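Side-chain contacts in methyltransferase (Pyrococcus horikoshii, PDB 1IXK), which probably methylates the C5 position of cytidines in tRNA, drawing the methyl group from S-adenosyl-L-methionine, as a member of the RsmB/NOP family: residues K18-A21 and D22-Q26; G29-A32 and I33-A36; R48-T51 and L52-S55; T133-L136 and A137-R141. All coordinates share one frame; numbering follows the deposited sequence.

Interaction 1 (K18-A21 and D22-Q26); sequences KLFA and DRYFQ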
ATOM      1  N   LYS A  18     -26.216   6.138   7.036  1.00 26.95           N
ATOM      2  CA  LYS A  18     -26.764   6.945   5.955  1.00 27.33           C
ATOM      3  C   LYS A  18     -25.747   7.989   5.500  1.00 26.16           C
ATOM      4  O   LYS A  18     -25.706   8.355   4.327  1.00 25.09           O
ATOM      5  CB  LYS A  18     -28.057   7.640   6.387  1.00 28.32           C
ATOM      6  CG  LYS A  18     -28.687   8.452   5.265  1.00 31.30           C
ATOM      7  CD  LYS A  18     -30.089   8.922   5.596  1.00 32.82           C
ATOM      8  CE  LYS A  18     -30.721   9.580   4.379  1.00 34.40           C
ATOM      9  NZ  LYS A  18     -32.167   9.879   4.578  1.00 38.09           N
ATOM     10  N   LEU A  19     -24.928   8.465   6.433  1.00 25.52           N
ATOM     11  CA  LEU A  19     -23.914   9.465   6.110  1.00 25.11           C
ATOM     12  C   LEU A  19     -22.914   8.926   5.090  1.00 24.73           C
ATOM     13  O   LEU A  19     -22.666   9.557   4.061  1.00 23.17           O
ATOM     14  CB  LEU A  19     -23.171   9.897   7.378  1.00 25.64           C
ATOM     15  CG  LEU A  19     -21.975  10.839   7.184  1.00 25.87           C
ATOM     16  CD1 LEU A  19     -22.407  12.098   6.434  1.00 26.84           C
ATOM     17  CD2 LEU A  19     -21.391  11.193   8.541  1.00 26.75           C
ATOM     18  N   PHE A  20     -22.336   7.762   5.381  1.00 24.04           N
ATOM     19  CA  PHE A  20     -21.366   7.159   4.477  1.00 24.47           C
ATOM     20  C   PHE A  20     -22.011   6.752   3.164  1.00 22.35           C
ATOM     21  O   PHE A  20     -21.387   6.840   2.108  1.00 21.80           O
ATOM     22  CB  PHE A  20     -20.694   5.943   5.122  1.00 26.69           C
ATOM     23  CG  PHE A  20     -19.613   6.294   6.115  1.00 31.57           C
ATOM     24  CD1 PHE A  20     -18.606   5.381   6.409  1.00 33.50           C
ATOM     25  CD2 PHE A  20     -19.604   7.528   6.759  1.00 33.09           C
ATOM     26  CE1 PHE A  20     -17.606   5.689   7.332  1.00 35.20           C
ATOM     27  CE2 PHE A  20     -18.610   7.846   7.685  1.00 34.70           C
ATOM     28  CZ  PHE A  20     -17.610   6.926   7.970  1.00 34.82           C
ATOM     29  N   ALA A  21     -23.262   6.307   3.223  1.00 21.36           N
ATOM     30  CA  ALA A  21     -23.970   5.918   2.010  1.00 20.51           C
ATOM     31  C   ALA A  21     -24.129   7.148   1.117  1.00 20.40           C
ATOM     32  O   ALA A  21     -23.915   7.078  -0.093  1.00 20.05           O
ATOM     33  CB  ALA A  21     -25.338   5.335   2.356  1.00 20.73           C
ATOM     34  N   ASP A  22     -24.508   8.275   1.716  1.00 19.58           N
ATOM     35  CA  ASP A  22     -24.681   9.510   0.958  1.00 19.97           C
ATOM     36  C   ASP A  22     -23.336   9.989   0.421  1.00 17.74           C
ATOM     37  O   ASP A  22     -23.250  10.474  -0.702  1.00 17.30           O
ATOM     38  CB  ASP A  22     -25.316  10.603   1.825  1.00 22.57           C
ATOM     39  CG  ASP A  22     -26.807  10.376   2.063  1.00 26.47           C
ATOM     40  OD1 ASP A  22     -27.473   9.776   1.191  1.00 24.97           O
ATOM     41  OD2 ASP A  22     -27.319  10.815   3.114  1.00 27.13           O
ATOM     42  N   ARG A  23     -22.286   9.852   1.225  1.00 17.77           N
ATOM     43  CA  ARG A  23     -20.954  10.259   0.797  1.00 17.04           C
ATOM     44  C   ARG A  23     -20.495   9.443  -0.414  1.00 17.68           C
ATOM     45  O   ARG A  23     -20.052  10.003  -1.421  1.00 16.21           O
ATOM     46  CB  ARG A  23     -19.951  10.092   1.946  1.00 17.02           C
ATOM     47  CG  ARG A  23     -19.915  11.266   2.925  1.00 17.10           C
ATOM     48  CD  ARG A  23     -19.171  10.913   4.213  1.00 17.16           C
ATOM     49  NE  ARG A  23     -17.785  10.492   4.007  1.00 17.66           N
ATOM     50  CZ  ARG A  23     -16.746  11.317   3.891  1.00 18.49           C
ATOM     51  NH1 ARG A  23     -16.924  12.632   3.959  1.00 15.45           N
ATOM     52  NH2 ARG A  23     -15.523  10.825   3.718  1.00 14.15           N
ATOM     53  N   TYR A  24     -20.608   8.120  -0.328  1.00 16.68           N
ATOM     54  CA  TYR A  24     -20.178   7.280  -1.438  1.00 18.77           C
ATOM     55  C   TYR A  24     -20.968   7.545  -2.710  1.00 16.08           C
ATOM     56  O   TYR A  24     -20.404   7.522  -3.798  1.00 15.58           O
ATOM     57  CB  TYR A  24     -20.241   5.795  -1.055  1.00 21.91           C
ATOM     58  CG  TYR A  24     -19.265   5.435   0.050  1.00 25.86           C
ATOM     59  CD1 TYR A  24     -18.090   6.169   0.231  1.00 27.10           C
ATOM     60  CD2 TYR A  24     -19.513   4.371   0.914  1.00 28.38           C
ATOM     61  CE1 TYR A  24     -17.190   5.858   1.243  1.00 26.82           C
ATOM     62  CE2 TYR A  24     -18.615   4.049   1.933  1.00 29.64           C
ATOM     63  CZ  TYR A  24     -17.456   4.798   2.090  1.00 30.47           C
ATOM     64  OH  TYR A  24     -16.563   4.489   3.093  1.00 31.25           O
ATOM     65  N   PHE A  25     -22.267   7.804  -2.585  1.00 16.98           N
ATOM     66  CA  PHE A  25     -23.073   8.088  -3.767  1.00 18.68           C
ATOM     67  C   PHE A  25     -22.665   9.439  -4.371  1.00 18.24           C
ATOM     68  O   PHE A  25     -22.682   9.610  -5.586  1.00 18.48           O
ATOM     69  CB  PHE A  25     -24.566   8.088  -3.420  1.00 22.12           C
ATOM     70  CG  PHE A  25     -25.459   8.372  -4.598  1.00 26.90           C
ATOM     71  CD1 PHE A  25     -25.847   9.676  -4.900  1.00 29.11           C
ATOM     72  CD2 PHE A  25     -25.882   7.339  -5.428  1.00 28.35           C
ATOM     73  CE1 PHE A  25     -26.644   9.946  -6.017  1.00 29.60           C
ATOM     74  CE2 PHE A  25     -26.679   7.601  -6.547  1.00 29.68           C
ATOM     75  CZ  PHE A  25     -27.059   8.906  -6.840  1.00 29.10           C
ATOM     76  N   GLN A  26     -22.290  10.393  -3.524  1.00 19.24           N
ATOM     77  CA  GLN A  26     -21.862  11.703  -4.012  1.00 20.58           C
ATOM     78  C   GLN A  26     -20.516  11.614  -4.728  1.00 20.82           C
ATOM     79  O   GLN A  26     -20.217  12.411  -5.621  1.00 18.54           O
ATOM     80  CB  GLN A  26     -21.745  12.691  -2.855  1.00 24.85           C
ATOM     81  CG  GLN A  26     -23.041  12.922  -2.114  1.00 29.28           C
ATOM     82  CD  GLN A  26     -22.898  13.941  -1.011  1.00 33.85           C
ATOM     83  OE1 GLN A  26     -22.003  13.842  -0.174  1.00 36.60           O
ATOM     84  NE2 GLN A  26     -23.784  14.930  -1.000  1.00 36.20           N
TER
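The ring of Tyr24 carries the carbonyl oxygen of Phe20 over one face, 3.2 Å above the plane and displaced toward the rim, while the ring of Tyr16 meets Tyr24 with the planes near perpendicular. Tyr24 and Phe20, one turn apart on helix 18-28, run side by side in the same direction. Phe20 CB lies 4.3 Å from Tyr24 CE2, and the hydroxyl OH reaches to 4.0 Å from Phe20 CD1, approaching that ring at a slant. The same Phe20 oxygen also accepts the Tyr24 amide, one of four successive i to i+4 bonds of the helix. Arg23 also follows the direction of its partner one turn back, with CD 4.1 Å from Leu19 CG. Its chain bends at chi3 (59°), and the guanidinium NH2 forms salt bridges with Glu250 and Glu252; Glu250 also receives a hydrogen bond from Tyr24 OH. At the exposed side, Lys18 and Asp22 touch through a methylene: CG is 3.5 Å from OD2. The extended lysine carries NZ past the carboxylate, so the charged ends are not in contact, and any attraction between NZ and OD2 is probably weak at 5.1 Å. On the buried side, Arg23 NE has no partner in the model, but Arg23 and Tyr24 both bind Glu250, whose negative charge is probably stabilised by them.

Interaction 2 (G29-A32 and I33-A36); sequences GERA and IRIA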
ATOM      1  N   GLY A  29     -21.665   8.033  -7.468  1.00 22.39           N
ATOM      2  CA  GLY A  29     -22.990   7.816  -8.026  1.00 23.07           C
ATOM      3  C   GLY A  29     -23.420   6.367  -7.910  1.00 24.17           C
ATOM      4  O   GLY A  29     -23.120   5.709  -6.915  1.00 23.33           O
ATOM      5  N   GLU A  30     -24.111   5.858  -8.928  1.00 26.07           N
ATOM      6  CA  GLU A  30     -24.586   4.472  -8.915  1.00 28.45           C
ATOM      7  C   GLU A  30     -23.475   3.434  -8.746  1.00 26.74           C
ATOM      8  O   GLU A  30     -23.726   2.326  -8.276  1.00 25.38           O
ATOM      9  CB  GLU A  30     -25.389   4.161 -10.185  1.00 32.62           C
ATOM     10  CG  GLU A  30     -24.675   4.472 -11.497  1.00 39.30           C
ATOM     11  CD  GLU A  30     -24.841   5.917 -11.937  1.00 43.35           C
ATOM     12  OE1 GLU A  30     -24.396   6.832 -11.207  1.00 45.59           O
ATOM     13  OE2 GLU A  30     -25.421   6.140 -13.023  1.00 45.62           O
ATOM     14  N   ARG A  31     -22.251   3.787  -9.124  1.00 25.43           N
ATOM     15  CA  ARG A  31     -21.131   2.859  -8.984  1.00 23.89           C
ATOM     16  C   ARG A  31     -20.882   2.571  -7.501  1.00 23.21           C
ATOM     17  O   ARG A  31     -20.276   1.559  -7.144  1.00 22.02           O
ATOM     18  CB  ARG A  31     -19.864   3.445  -9.620  1.00 23.33           C
ATOM     19  CG  ARG A  31     -18.662   2.506  -9.569  1.00 22.99           C
ATOM     20  CD  ARG A  31     -17.394   3.176 -10.072  1.00 23.21           C
ATOM     21  NE  ARG A  31     -16.248   2.275 -10.005  1.00 23.01           N
ATOM     22  CZ  ARG A  31     -15.016   2.590 -10.398  1.00 23.03           C
ATOM     23  NH1 ARG A  31     -14.762   3.793 -10.890  1.00 22.09           N
ATOM     24  NH2 ARG A  31     -14.039   1.696 -10.304  1.00 19.50           N
ATOM     25  N   ALA A  32     -21.363   3.464  -6.643  1.00 21.72           N
ATOM     26  CA  ALA A  32     -21.193   3.305  -5.205  1.00 21.93           C
ATOM     27  C   ALA A  32     -21.609   1.910  -4.738  1.00 21.83           C
ATOM     28  O   ALA A  32     -20.890   1.264  -3.980  1.00 20.36           O
ATOM     29  CB  ALA A  32     -21.999   4.371  -4.465  1.00 23.69           C
ATOM     30  N   ILE A  33     -22.766   1.445  -5.195  1.00 21.72           N
ATOM     31  CA  ILE A  33     -23.255   0.129  -4.806  1.00 23.38           C
ATOM     32  C   ILE A  33     -22.336  -0.987  -5.311  1.00 21.71           C
ATOM     33  O   ILE A  33     -22.076  -1.951  -4.595  1.00 22.16           O
ATOM     34  CB  ILE A  33     -24.697  -0.111  -5.338  1.00 26.03           C
ATOM     35  CG1 ILE A  33     -25.190  -1.497  -4.916  1.00 27.32           C
ATOM     36  CG2 ILE A  33     -24.729   0.016  -6.848  1.00 27.05           C
ATOM     37  CD1 ILE A  33     -25.305  -1.674  -3.420  1.00 29.07           C
ATOM     38  N   ARG A  34     -21.839  -0.847  -6.535  1.00 20.93           N
ATOM     39  CA  ARG A  34     -20.958  -1.855  -7.115  1.00 21.83           C
ATOM     40  C   ARG A  34     -19.633  -1.965  -6.355  1.00 21.40           C
ATOM     41  O   ARG A  34     -19.073  -3.053  -6.217  1.00 21.32           O
ATOM     42  CB  ARG A  34     -20.704  -1.544  -8.595  1.00 23.34           C
ATOM     43  CG  ARG A  34     -21.990  -1.502  -9.428  1.00 26.06           C
ATOM     44  CD  ARG A  34     -21.736  -1.747 -10.910  1.00 28.15           C
ATOM     45  NE  ARG A  34     -21.068  -0.634 -11.582  1.00 30.08           N
ATOM     46  CZ  ARG A  34     -21.627   0.550 -11.817  1.00 31.33           C
ATOM     47  NH1 ARG A  34     -22.872   0.792 -11.435  1.00 31.25           N
ATOM     48  NH2 ARG A  34     -20.940   1.494 -12.447  1.00 31.64           N
ATOM     49  N   ILE A  35     -19.135  -0.838  -5.862  1.00 21.21           N
ATOM     50  CA  ILE A  35     -17.889  -0.825  -5.103  1.00 19.66           C
ATOM     51  C   ILE A  35     -18.122  -1.469  -3.736  1.00 20.50           C
ATOM     52  O   ILE A  35     -17.347  -2.320  -3.299  1.00 19.72           O
ATOM     53  CB  ILE A  35     -17.379   0.620  -4.907  1.00 20.01           C
ATOM     54  CG1 ILE A  35     -16.881   1.177  -6.245  1.00 20.45           C
ATOM     55  CG2 ILE A  35     -16.282   0.656  -3.840  1.00 20.37           C
ATOM     56  CD1 ILE A  35     -16.663   2.676  -6.244  1.00 19.58           C
ATOM     57  N   ALA A  36     -19.202  -1.063  -3.072  1.00 20.35           N
ATOM     58  CA  ALA A  36     -19.537  -1.588  -1.752  1.00 20.99           C
ATOM     59  C   ALA A  36     -19.736  -3.103  -1.763  1.00 23.06           C
ATOM     60  O   ALA A  36     -19.195  -3.813  -0.912  1.00 21.93           O
ATOM     61  CB  ALA A  36     -20.790  -0.901  -1.221  1.00 21.97           C
TER
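Arg34 lays its guanidinium over the start of helix 31-38, with Arg31 CA 3.4 Å above one face, displaced toward the rim. Arg31 CB comes over the same group, 3.6 Å from Arg34 NH2. The bend at chi3 (-72°) folds the Arg34 chain back to this place, and the two arginine side chains cross at about a right angle. Their guanidinium planes are nevertheless almost parallel, 8° apart, without being stacked: Arg31 NE and Arg34 NH2 remain 5.3 Å from each other. Arg31 itself runs straight out from the helix, its CG anti to the backbone N (chi1 -177°), and Ile35 crosses the chain at a slant, its CD1 3.8 Å from NE and 3.9 Å from CG of Arg31.

Behind these side chains lies the first turn of the helix. Ile35 N donates to Arg31 O at 2.9 Å, and Ala36 N donates to Ala32 O at 3.0 Å. Farther out, Arg31 is held by salt bridges from NE to Asp300 and from NH2 to Glu276, with Tyr298 adding a cation-pi contact; these acidic partners probably offset the charge of Arg31, which lies near that of Arg34.

The turn joins several elements. Ile33 and Ala36 pack on helix 5-13 through Met7 and Leu11, Ala32 and Ile35 meet Tyr24 and Trp28 of helix 18-28, and Arg31 reaches strand 276-277.

Interaction 3 (R48-T51 and L52-S55); sequences RVNT and LKIS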
ATOM      1  N   ARG A  48       4.457 -12.995  -4.019  1.00 12.89           N
ATOM      2  CA  ARG A  48       5.535 -12.241  -4.633  1.00 14.88           C
ATOM      3  C   ARG A  48       6.771 -13.125  -4.666  1.00 13.72           C
ATOM      4  O   ARG A  48       7.121 -13.745  -3.668  1.00 14.81           O
ATOM      5  CB  ARG A  48       5.819 -10.996  -3.795  1.00 15.38           C
ATOM      6  CG  ARG A  48       7.020 -10.179  -4.228  1.00 19.38           C
ATOM      7  CD  ARG A  48       7.370  -9.175  -3.141  1.00 15.48           C
ATOM      8  NE  ARG A  48       8.332  -9.695  -2.176  1.00 16.89           N
ATOM      9  CZ  ARG A  48       8.282  -9.474  -0.865  1.00 16.15           C
ATOM     10  NH1 ARG A  48       9.216  -9.981  -0.075  1.00 16.65           N
ATOM     11  NH2 ARG A  48       7.286  -8.771  -0.334  1.00 14.97           N
ATOM     12  N   VAL A  49       7.424 -13.195  -5.818  1.00 14.70           N
ATOM     13  CA  VAL A  49       8.636 -14.001  -5.935  1.00 14.03           C
ATOM     14  C   VAL A  49       9.776 -13.253  -5.246  1.00 15.45           C
ATOM     15  O   VAL A  49       9.980 -12.064  -5.501  1.00 13.48           O
ATOM     16  CB  VAL A  49       9.033 -14.210  -7.407  1.00 14.34           C
ATOM     17  CG1 VAL A  49      10.348 -14.974  -7.480  1.00 16.05           C
ATOM     18  CG2 VAL A  49       7.925 -14.951  -8.153  1.00 15.88           C
ATOM     19  N   ASN A  50      10.510 -13.941  -4.378  1.00 15.28           N
ATOM     20  CA  ASN A  50      11.636 -13.316  -3.698  1.00 16.12           C
ATOM     21  C   ASN A  50      12.858 -13.467  -4.594  1.00 16.76           C
ATOM     22  O   ASN A  50      13.543 -14.494  -4.579  1.00 14.42           O
ATOM     23  CB  ASN A  50      11.886 -13.970  -2.338  1.00 16.38           C
ATOM     24  CG  ASN A  50      13.116 -13.416  -1.647  1.00 16.40           C
ATOM     25  OD1 ASN A  50      13.612 -12.347  -2.002  1.00 15.74           O
ATOM     26  ND2 ASN A  50      13.611 -14.137  -0.651  1.00 14.44           N
ATOM     27  N   THR A  51      13.122 -12.430  -5.382  1.00 16.51           N
ATOM     28  CA  THR A  51      14.240 -12.448  -6.310  1.00 18.64           C
ATOM     29  C   THR A  51      15.604 -12.425  -5.632  1.00 19.82           C
ATOM     30  O   THR A  51      16.636 -12.492  -6.298  1.00 19.97           O
ATOM     31  CB  THR A  51      14.126 -11.297  -7.316  1.00 19.39           C
ATOM     32  OG1 THR A  51      14.084 -10.044  -6.621  1.00 17.64           O
ATOM     33  CG2 THR A  51      12.856 -11.463  -8.138  1.00 19.74           C
ATOM     34  N   LEU A  52      15.612 -12.331  -4.306  1.00 19.32           N
ATOM     35  CA  LEU A  52      16.870 -12.357  -3.575  1.00 22.03           C
ATOM     36  C   LEU A  52      17.337 -13.808  -3.558  1.00 23.92           C
ATOM     37  O   LEU A  52      18.522 -14.085  -3.376  1.00 23.39           O
ATOM     38  CB  LEU A  52      16.689 -11.878  -2.133  1.00 20.11           C
ATOM     39  CG  LEU A  52      16.600 -10.374  -1.859  1.00 19.89           C
ATOM     40  CD1 LEU A  52      16.436 -10.152  -0.372  1.00 17.44           C
ATOM     41  CD2 LEU A  52      17.858  -9.674  -2.364  1.00 20.29           C
ATOM     42  N   LYS A  53      16.394 -14.728  -3.763  1.00 24.14           N
ATOM     43  CA  LYS A  53      16.703 -16.154  -3.752  1.00 24.23           C
ATOM     44  C   LYS A  53      16.429 -16.922  -5.039  1.00 26.21           C
ATOM     45  O   LYS A  53      16.961 -18.014  -5.228  1.00 26.71           O
ATOM     46  CB  LYS A  53      15.956 -16.836  -2.608  1.00 24.59           C
ATOM     47  CG  LYS A  53      16.442 -16.451  -1.227  1.00 23.93           C
ATOM     48  CD  LYS A  53      15.853 -17.374  -0.175  1.00 27.15           C
ATOM     49  CE  LYS A  53      16.537 -17.193   1.165  1.00 24.24           C
ATOM     50  NZ  LYS A  53      16.111 -18.238   2.126  1.00 24.46           N
ATOM     51  N   ILE A  54      15.606 -16.369  -5.927  1.00 26.24           N
ATOM     52  CA  ILE A  54      15.290 -17.061  -7.173  1.00 25.76           C
ATOM     53  C   ILE A  54      14.647 -16.136  -8.202  1.00 25.51           C
ATOM     54  O   ILE A  54      13.933 -15.198  -7.844  1.00 24.49           O
ATOM     55  CB  ILE A  54      14.340 -18.252  -6.901  1.00 26.40           C
ATOM     56  CG1 ILE A  54      14.108 -19.046  -8.187  1.00 26.29           C
ATOM     57  CG2 ILE A  54      13.020 -17.744  -6.334  1.00 26.06           C
ATOM     58  CD1 ILE A  54      13.248 -20.276  -7.995  1.00 28.02           C
ATOM     59  N   SER A  55      14.903 -16.400  -9.481  1.00 23.89           N
ATOM     60  CA  SER A  55      14.340 -15.582 -10.544  1.00 23.48           C
ATOM     61  C   SER A  55      12.847 -15.859 -10.661  1.00 23.81           C
ATOM     62  O   SER A  55      12.361 -16.895 -10.209  1.00 23.72           O
ATOM     63  CB  SER A  55      15.017 -15.890 -11.884  1.00 26.35           C
ATOM     64  OG  SER A  55      14.627 -17.160 -12.382  1.00 23.17           O
TER
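Asn50 crosses Leu52 and Lys53 in an Asx turn on the way from strand 46-49 of the four-stranded antiparallel sheet to helix 56-65, within the N-terminal RsmF-like region. With CG anti to the backbone N (chi1 176°), the side chain extends from CB alongside its own carbonyl and toward the following residues. CG lies 3.9 Å from Leu52 CB, where the amide divides. OD1 accepts the Leu52 amide N at 3.1 Å, the donor standing 61° out of the amide carbonyl plane and thus off the lone pairs; this bond from side chain to the backbone two residues on defines the Asx turn. ND2 crosses the Lys53 chain at a slant, 3.7 Å from its CG, and goes on to the backbone oxygens of Leu166 and Gly98, which also accept from ND2. Lys53 NZ has comparable partners in the carbonyls of Arg165 and Thr97.

The Asn50 main chain works as well. Its O is gripped by two amides: Ile54 N lies in the carbonyl plane, whereas Lys53 N comes from above it at 3.0 Å. These bonds close the turn and bring Ile54 back toward the strand, where its CG2 packs 4.0 Å from Val49 CG1. Ser55 then caps helix 56-65 by way of Asp58 N. Returning to the turn, Thr51 CA points its hydrogen almost straight at Ile54 O, 3.2 Å away.

Interaction 4 (T133-L136 and A137-R141); sequences TSYL and AQLMR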
ATOM      1  N   THR A 133       8.397  -4.066   3.446  1.00 13.89           N
ATOM      2  CA  THR A 133       9.785  -3.809   3.792  1.00 14.44           C
ATOM      3  C   THR A 133      10.706  -4.793   3.074  1.00 14.27           C
ATOM      4  O   THR A 133      11.750  -4.401   2.555  1.00 12.18           O
ATOM      5  CB  THR A 133      10.011  -3.923   5.308  1.00 13.85           C
ATOM      6  OG1 THR A 133       9.001  -3.172   5.997  1.00 16.16           O
ATOM      7  CG2 THR A 133      11.387  -3.369   5.676  1.00 14.41           C
ATOM      8  N   SER A 134      10.317  -6.066   3.038  1.00 13.72           N
ATOM      9  CA  SER A 134      11.130  -7.076   2.364  1.00 13.62           C
ATOM     10  C   SER A 134      11.080  -6.892   0.842  1.00 12.91           C
ATOM     11  O   SER A 134      12.014  -7.267   0.130  1.00 12.53           O
ATOM     12  CB  SER A 134      10.675  -8.492   2.764  1.00 14.62           C
ATOM     13  OG  SER A 134       9.288  -8.688   2.556  1.00 13.90           O
ATOM     14  N   TYR A 135      10.004  -6.298   0.338  1.00 11.13           N
ATOM     15  CA  TYR A 135       9.914  -6.062  -1.101  1.00 11.78           C
ATOM     16  C   TYR A 135      10.959  -4.994  -1.434  1.00 11.67           C
ATOM     17  O   TYR A 135      11.696  -5.116  -2.419  1.00 11.16           O
ATOM     18  CB  TYR A 135       8.506  -5.584  -1.494  1.00 12.53           C
ATOM     19  CG  TYR A 135       8.133  -5.855  -2.946  1.00 12.62           C
ATOM     20  CD1 TYR A 135       6.795  -5.911  -3.338  1.00 16.24           C
ATOM     21  CD2 TYR A 135       9.114  -6.087  -3.920  1.00 13.25           C
ATOM     22  CE1 TYR A 135       6.435  -6.199  -4.657  1.00 16.16           C
ATOM     23  CE2 TYR A 135       8.764  -6.375  -5.248  1.00 14.37           C
ATOM     24  CZ  TYR A 135       7.419  -6.430  -5.605  1.00 17.57           C
ATOM     25  OH  TYR A 135       7.050  -6.725  -6.904  1.00 16.92           O
ATOM     26  N   LEU A 136      11.032  -3.953  -0.605  1.00  9.38           N
ATOM     27  CA  LEU A 136      12.015  -2.889  -0.814  1.00 10.51           C
ATOM     28  C   LEU A 136      13.410  -3.505  -0.833  1.00 12.97           C
ATOM     29  O   LEU A 136      14.249  -3.143  -1.662  1.00 11.08           O
ATOM     30  CB  LEU A 136      11.954  -1.844   0.309  1.00  9.69           C
ATOM     31  CG  LEU A 136      10.668  -1.037   0.494  1.00 10.99           C
ATOM     32  CD1 LEU A 136      10.774  -0.208   1.771  1.00  9.14           C
ATOM     33  CD2 LEU A 136      10.419  -0.138  -0.721  1.00  8.00           C
ATOM     34  N   ALA A 137      13.650  -4.438   0.082  1.00  9.74           N
ATOM     35  CA  ALA A 137      14.943  -5.099   0.175  1.00 11.93           C
ATOM     36  C   ALA A 137      15.353  -5.842  -1.096  1.00  8.76           C
ATOM     37  O   ALA A 137      16.502  -5.738  -1.524  1.00  9.06           O
ATOM     38  CB  ALA A 137      14.961  -6.063   1.369  1.00  9.49           C
ATOM     39  N   GLN A 138      14.438  -6.594  -1.703  1.00 10.22           N
ATOM     40  CA  GLN A 138      14.814  -7.325  -2.907  1.00 11.59           C
ATOM     41  C   GLN A 138      14.974  -6.379  -4.095  1.00 10.88           C
ATOM     42  O   GLN A 138      15.805  -6.609  -4.972  1.00 11.45           O
ATOM     43  CB  GLN A 138      13.817  -8.463  -3.208  1.00 12.98           C
ATOM     44  CG  GLN A 138      12.411  -8.064  -3.624  1.00 14.30           C
ATOM     45  CD  GLN A 138      11.515  -9.280  -3.834  1.00 16.44           C
ATOM     46  OE1 GLN A 138      11.160  -9.980  -2.881  1.00 16.40           O
ATOM     47  NE2 GLN A 138      11.153  -9.541  -5.086  1.00 13.29           N
ATOM     48  N   LEU A 139      14.212  -5.293  -4.108  1.00 12.75           N
ATOM     49  CA  LEU A 139      14.326  -4.324  -5.190  1.00 11.92           C
ATOM     50  C   LEU A 139      15.688  -3.638  -5.086  1.00 12.49           C
ATOM     51  O   LEU A 139      16.267  -3.225  -6.094  1.00 12.11           O
ATOM     52  CB  LEU A 139      13.189  -3.294  -5.105  1.00 13.85           C
ATOM     53  CG  LEU A 139      11.793  -3.814  -5.486  1.00 11.83           C
ATOM     54  CD1 LEU A 139      10.727  -2.800  -5.078  1.00 14.61           C
ATOM     55  CD2 LEU A 139      11.733  -4.075  -6.984  1.00 14.62           C
HETATM   56  N   MSE A 140      16.203  -3.539  -3.863  1.00 10.74           N
HETATM   57  CA  MSE A 140      17.503  -2.920  -3.616  1.00 12.34           C
HETATM   58  C   MSE A 140      18.624  -3.960  -3.715  1.00 12.31           C
HETATM   59  O   MSE A 140      19.799  -3.641  -3.539  1.00 11.23           O
HETATM   60  CB  MSE A 140      17.511  -2.259  -2.224  1.00 10.81           C
HETATM   61  CG  MSE A 140      16.489  -1.118  -2.076  1.00 12.85           C
HETATM   62 SE   MSE A 140      16.168  -0.574  -0.357  1.00  8.00          SE
HETATM   63  CE  MSE A 140      17.601   0.350  -0.045  1.00 15.27           C
ATOM     64  N   ARG A 141      18.247  -5.206  -3.992  1.00 12.68           N
ATOM     65  CA  ARG A 141      19.205  -6.299  -4.122  1.00 14.17           C
ATOM     66  C   ARG A 141      20.166  -6.407  -2.937  1.00 14.16           C
ATOM     67  O   ARG A 141      21.376  -6.582  -3.105  1.00 12.91           O
ATOM     68  CB  ARG A 141      19.982  -6.143  -5.431  1.00 15.08           C
ATOM     69  CG  ARG A 141      19.061  -6.127  -6.641  1.00 20.56           C
ATOM     70  CD  ARG A 141      19.811  -5.984  -7.949  1.00 27.86           C
ATOM     71  NE  ARG A 141      18.888  -5.984  -9.083  1.00 33.68           N
ATOM     72  CZ  ARG A 141      19.265  -5.972 -10.358  1.00 35.83           C
ATOM     73  NH1 ARG A 141      20.554  -5.957 -10.670  1.00 37.32           N
ATOM     74  NH2 ARG A 141      18.352  -5.985 -11.322  1.00 37.60           N
TER
HETATM   75  O   HOH W   1      12.341 -10.204   0.026  1.00 21.98           O
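Tyr135 and Leu139 pass at a slant one turn apart on helix 131-139, the ring atom CD2 lying 3.8 Å from Leu139 CD1. Gln138 comes from the other side of the ring plane, again obliquely, and converges on the same atom: its CG is 3.9 Å from Tyr135 CD2, and its amide plane is turned 59° from the ring. The ring thus touches two successive residues of the next turn. Gln138 CG occupies the position between backbone N and carbonyl carbon (chi1 68°), from which the extended chain carries the amide beside Tyr135 CE2, 4.0 Å from NE2, rather than along the helix. OE1 accepts from Arg48 NE and NE2 donates to Val49 O, so both ends of the amide are used and its rotation is fixed. A water lies between OE1 and Ser134 O, at 3.1 and 3.0 Å.

Leu136 and the selenomethionine at Met140 form a looser pair, CB to SE 4.5 Å, beside the backbone bond from Met140 N to Leu136 O. The helix ends at Arg141, whose positive phi belongs to a Schellman motif. At the other end, Thr133 OG1 is bonded to Asp124, close to the predicted S-adenosyl-L-methionine site.

In the class I methyltransferase fold this is the helix of the beta-alpha-beta unit between strands 121-124 and 145-149. Thr133, Leu136, Ala137 and Met140 face Ile146 of strand 145-149, Ser134 leans on helix 153-166, and Tyr135 packs against helix 105-114, with its hydroxyl bonded to Glu78.

The four contacts fall into two touching pairs on opposite sides of the chain's centre. Interactions 1 and 2 occupy consecutive helices, their centres 10 Å apart, and meet where Tyr24 O lies 3.6 Å from Ala32 CB. Interactions 3 and 4 are also 10 Å apart between centres, but join the N-terminal region to the methyltransferase fold, by polar bonds and by packing of Arg48 CD on Tyr135 CD1 at 3.3 Å. About 43 Å separates the centres of interactions 1 and 3. Tyr24 is about 11 Å from the predicted nucleophile Cys247 between side chains, and Thr133 about 6 Å from Asp194 of the predicted S-adenosyl-L-methionine site.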